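Local structure of SusD/RagB family nutrient-binding outer membrane lipoprotein (Bacteroides vulgatus, 4F7A) at residues S100-I103 and T104-E107; H112-G115 and A116-L120. The protein probably binds glycans, perhaps mucin O-glycans, at the outer membrane, as expected of a SusD-family lipoprotein with a TPR-like helical fold. All coordinates share one frame; numbering follows the deposited sequence.

Interaction 1. Residues S100-I103 and T104-E107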
loop_
_atom_site.group_PDB
_atom_site.type_symbol
_atom_site.label_atom_id
_atom_site.label_comp_id
_atom_site.label_asym_id
_atom_site.label_seq_id
_atom_site.Cartn_x
_atom_site.Cartn_y
_atom_site.Cartn_z
ATOM N N SER A 100 14.491 18.377 -4.551
ATOM C CA SER A 100 15.437 17.466 -5.191
ATOM C C SER A 100 15.226 17.466 -6.706
ATOM O O SER A 100 16.189 17.378 -7.472
ATOM C CB SER A 100 15.311 16.047 -4.621
ATOM O OG SER A 100 16.316 15.204 -5.151
ATOM N N THR A 101 13.969 17.559 -7.132
ATOM C CA THR A 101 13.657 17.728 -8.562
ATOM C C THR A 101 14.305 18.991 -9.137
ATOM O O THR A 101 14.984 18.949 -10.172
ATOM C CB THR A 101 12.141 17.753 -8.819
ATOM O OG1 THR A 101 11.542 16.609 -8.205
ATOM C CG2 THR A 101 11.841 17.720 -10.336
ATOM N N LEU A 102 14.130 20.108 -8.445
ATOM C CA LEU A 102 14.603 21.384 -8.935
ATOM C C LEU A 102 16.117 21.406 -9.065
ATOM O O LEU A 102 16.640 21.969 -10.019
ATOM C CB LEU A 102 14.163 22.532 -8.026
ATOM C CG LEU A 102 12.656 22.821 -7.948
ATOM C CD1 LEU A 102 12.401 24.033 -7.041
ATOM C CD2 LEU A 102 12.007 23.014 -9.335
ATOM N N ILE A 103 16.830 20.799 -8.113
ATOM C CA ILE A 103 18.284 20.882 -8.142
ATOM C C ILE A 103 18.948 19.820 -8.991
ATOM O O ILE A 103 20.136 19.894 -9.216
ATOM C CB ILE A 103 18.939 20.949 -6.719
ATOM C CG1 ILE A 103 18.811 19.628 -5.948
ATOM C CG2 ILE A 103 18.372 22.147 -5.926
ATOM C CD1 ILE A 103 19.410 19.713 -4.541
ATOM N N THR A 104 18.201 18.838 -9.485
ATOM C CA THR A 104 18.809 17.814 -10.343
ATOM C C THR A 104 18.325 17.866 -11.795
ATOM O O THR A 104 19.045 17.414 -12.693
ATOM C CB THR A 104 18.579 16.395 -9.812
ATOM O OG1 THR A 104 17.182 16.123 -9.749
ATOM C CG2 THR A 104 19.220 16.202 -8.410
ATOM N N GLN A 105 17.132 18.421 -12.025
ATOM C CA GLN A 105 16.508 18.360 -13.360
ATOM C C GLN A 105 17.332 19.001 -14.483
ATOM O O GLN A 105 17.250 18.558 -15.624
ATOM C CB GLN A 105 15.084 18.942 -13.346
ATOM C CG GLN A 105 14.990 20.425 -13.040
ATOM C CD GLN A 105 13.546 20.899 -12.952
ATOM O OE1 GLN A 105 12.612 20.109 -13.042
ATOM N NE2 GLN A 105 13.365 22.201 -12.777
ATOM N N ASP A 106 18.135 20.011 -14.148
ATOM C CA ASP A 106 18.952 20.725 -15.119
ATOM C C ASP A 106 20.441 20.393 -14.953
ATOM O O ASP A 106 21.266 21.073 -15.543
ATOM C CB ASP A 106 18.758 22.256 -14.968
ATOM C CG ASP A 106 17.317 22.707 -15.234
ATOM O OD1 ASP A 106 16.726 22.185 -16.210
ATOM O OD2 ASP A 106 16.798 23.587 -14.473
ATOM N N GLU A 107 20.789 19.358 -14.173
ATOM C CA GLU A 107 22.203 19.038 -13.905
ATOM C C GLU A 107 22.723 17.914 -14.802
ATOM O O GLU A 107 22.259 16.770 -14.731
ATOM C CB GLU A 107 22.425 18.663 -12.431
ATOM C CG GLU A 107 22.383 19.832 -11.465
ATOM C CD GLU A 107 23.489 20.872 -11.700
ATOM O OE1 GLU A 107 24.486 20.571 -12.375
ATOM O OE2 GLU A 107 23.345 22.006 -11.208
HETATM O O HOH W 1 18.717 21.382 -11.804
HETATM O O HOH W 2 15.586 23.698 -11.619
HETATM O O HOH W 3 21.835 21.893 -8.960
#

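Interaction 2. Residues H112-G115 and A116-L120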
loop_
_atom_site.group_PDB
_atom_site.type_symbol
_atom_site.label_atom_id
_atom_site.label_comp_id
_atom_site.label_asym_id
_atom_site.label_seq_id
_atom_site.Cartn_x
_atom_site.Cartn_y
_atom_site.Cartn_z
ATOM N N HIS A 112 20.848 10.542 -13.376
ATOM C CA HIS A 112 20.452 9.413 -12.544
ATOM C C HIS A 112 19.748 9.830 -11.245
ATOM O O HIS A 112 18.737 9.218 -10.866
ATOM C CB HIS A 112 21.624 8.449 -12.275
ATOM C CG HIS A 112 22.811 9.058 -11.584
ATOM N ND1 HIS A 112 23.218 10.363 -11.776
ATOM C CD2 HIS A 112 23.735 8.497 -10.763
ATOM C CE1 HIS A 112 24.322 10.589 -11.079
ATOM N NE2 HIS A 112 24.654 9.476 -10.448
ATOM N N PHE A 113 20.257 10.864 -10.574
ATOM C CA PHE A 113 19.612 11.353 -9.334
ATOM C C PHE A 113 18.266 11.999 -9.634
ATOM O O PHE A 113 17.325 11.909 -8.848
ATOM C CB PHE A 113 20.495 12.385 -8.625
ATOM C CG PHE A 113 21.641 11.794 -7.781
ATOM C CD1 PHE A 113 22.218 10.555 -8.081
ATOM C CD2 PHE A 113 22.192 12.550 -6.742
ATOM C CE1 PHE A 113 23.284 10.072 -7.343
ATOM C CE2 PHE A 113 23.260 12.067 -5.982
ATOM C CZ PHE A 113 23.808 10.825 -6.282
ATOM N N TYR A 114 18.191 12.684 -10.773
ATOM C CA TYR A 114 16.924 13.246 -11.283
ATOM C C TYR A 114 15.900 12.139 -11.508
ATOM O O TYR A 114 14.792 12.185 -10.971
ATOM C CB TYR A 114 17.177 14.010 -12.587
ATOM C CG TYR A 114 15.909 14.510 -13.278
ATOM C CD1 TYR A 114 14.960 15.277 -12.593
ATOM C CD2 TYR A 114 15.673 14.233 -14.615
ATOM C CE1 TYR A 114 13.791 15.746 -13.253
ATOM C CE2 TYR A 114 14.525 14.687 -15.265
ATOM C CZ TYR A 114 13.583 15.426 -14.576
ATOM O OH TYR A 114 12.461 15.882 -15.244
ATOM N N GLY A 115 16.286 11.108 -12.246
ATOM C CA GLY A 115 15.405 9.950 -12.439
ATOM C C GLY A 115 14.916 9.323 -11.139
ATOM O O GLY A 115 13.727 9.082 -10.957
ATOM N N ALA A 116 15.850 9.064 -10.229
ATOM C CA ALA A 116 15.517 8.479 -8.937
ATOM C C ALA A 116 14.564 9.367 -8.117
ATOM O O ALA A 116 13.652 8.870 -7.472
ATOM C CB ALA A 116 16.837 8.190 -8.139
ATOM N N THR A 117 14.800 10.667 -8.126
ATOM C CA THR A 117 13.942 11.615 -7.442
ATOM C C THR A 117 12.517 11.478 -7.933
ATOM O O THR A 117 11.592 11.411 -7.129
ATOM C CB THR A 117 14.381 13.075 -7.668
ATOM O OG1 THR A 117 15.628 13.298 -7.041
ATOM C CG2 THR A 117 13.346 14.058 -7.087
ATOM N N LEU A 118 12.342 11.448 -9.253
ATOM C CA LEU A 118 11.004 11.382 -9.846
ATOM C C LEU A 118 10.287 10.109 -9.442
ATOM O O LEU A 118 9.109 10.147 -9.094
ATOM C CB LEU A 118 11.070 11.474 -11.369
ATOM C CG LEU A 118 11.454 12.864 -11.874
ATOM C CD1 LEU A 118 11.500 12.906 -13.404
ATOM C CD2 LEU A 118 10.505 13.919 -11.351
ATOM N N ILE A 119 11.000 8.986 -9.498
ATOM C CA ILE A 119 10.418 7.691 -9.107
ATOM C C ILE A 119 9.986 7.735 -7.634
ATOM O O ILE A 119 8.872 7.343 -7.276
ATOM C CB ILE A 119 11.406 6.521 -9.400
ATOM C CG1 ILE A 119 11.642 6.412 -10.919
ATOM C CG2 ILE A 119 10.843 5.160 -8.874
ATOM C CD1 ILE A 119 12.957 5.769 -11.317
ATOM N N LEU A 120 10.862 8.204 -6.763
ATOM C CA LEU A 120 10.492 8.302 -5.355
ATOM C C LEU A 120 9.301 9.243 -5.128
ATOM O O LEU A 120 8.471 9.005 -4.266
ATOM C CB LEU A 120 11.688 8.770 -4.530
ATOM C CG LEU A 120 12.853 7.812 -4.421
ATOM C CD1 LEU A 120 14.030 8.538 -3.716
ATOM C CD2 LEU A 120 12.457 6.486 -3.724
#

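Interaction 1. Residues S100-I103 and T104-E107
Thr-104 turns its hydroxyl back over the last turn of the helix onto Ser-100, and the close-packed side of the contact grows from that bond. With OG1 held between its backbone N and carbonyl carbon (chi1 60°), Thr-104 donates from OG1 to Ser-100 O over 2.8 Å, the donor tilted 24° from the carbonyl plane; the backbone N of Thr-104 adds a weak bond to the same oxygen. Thr-101 O is likewise shared. Gln-105 N reaches Thr-101 O over 2.9 Å, while Thr-104 N, 3.3 Å from Thr-101 O, stands well above the plane of that carbonyl. These bonds lie in the C-terminal turn of helix 84-104, and a type I beta turn from Thr-104 to Glu-107 then carries the chain away, toward helix 111-132 of the TPR-like helical array. On the buried side Ser-100 OG bonds to Thr-117, and Tyr-21 of helix 15-30 packs on Thr-104.

The other side is looser and wet. The extended Gln-105 side chain lies alongside Leu-102, its amide NE2 3.8 Å from Leu-102 CD2. Two waters take over at Leu-102 O: one passes the link to Asp-106 N, the other to Gln-105 NE2 and Asp-106 OD2. A third water, 2.6 Å from Ile-103 O and 2.7 Å from Glu-107 OE2, donates to both and bridges the residue before the turn to the bent glutamate ending it.

Interaction 2. Residues H112-G115 and A116-L120
Tyr-114 and Leu-118, one helical turn apart, make the main side-chain contact here, and it is a CH-pi interaction. The methyl CD1 of Leu-118 sits over one face of the phenol ring of Tyr-114, 3.9 Å from its centroid and 28° off the ring normal. It lies toward the hydroxyl end, with Leu-118 CD1 3.5 Å from Tyr-114 CZ. The tyrosine ring leaves the backbone with CG anti to N (chi1 174°), which sends it along the helix toward the following turn, where the leucine meets it obliquely. Ala-168 of helix 151-174 also packs on Tyr-114.

Van der Waals packing against the backbone adds to this: Ile-119 lays CG1 and CD1 against the carbonyl of Gly-115, Ile-119 CD1 coming to 3.4 Å from Gly-115 O.

Hydrogen bonding follows the backbone, with one addition. Ala-116, Leu-118 and Ile-119 donate their N-H groups to the carbonyl oxygens of His-112, Tyr-114 and Gly-115 respectively. Phe-113 O takes two donors, Thr-117 N at 2.9 Å and Thr-117 OG1 at 2.8 Å, arriving from opposite faces of its carbonyl plane. The hydroxyl stands beside the backbone N, close enough to fold back onto the preceding turn.

Ring contacts belong to the first turn: Phe-113 CD1 sits 3.5 Å above the centre of the His-112 ring, and the stack on this imidazole is made by Tyr-172. The i to i+4 bonds are those of an alpha-helix, and the side chains of Phe-113, Tyr-114 and Ile-119 fit helix 111-132 between helices 15-30, 84-104 and 151-174 of a TPR-like helical array.

In the fold
Interaction 1 comes first along the chain, at the end of helix 84-104 and in the turn after it; interaction 2 lies in the early turns of the next helix, 111-132. Their centres are only about 9 Å apart, and they touch directly. Ser-100 OG and Thr-117 OG1, 2.8 Å apart, join the two helices by a hydrogen bond, while Tyr-114 CE1 packs 3.4 Å from Gln-105 CB and Thr-101 rests on Thr-117. Helix 15-30 touches both. The pair illustrates how consecutive helices of a TPR-like protein are held side by side close to their connecting loop, here some 20 to 28 Å from the centre of the chain.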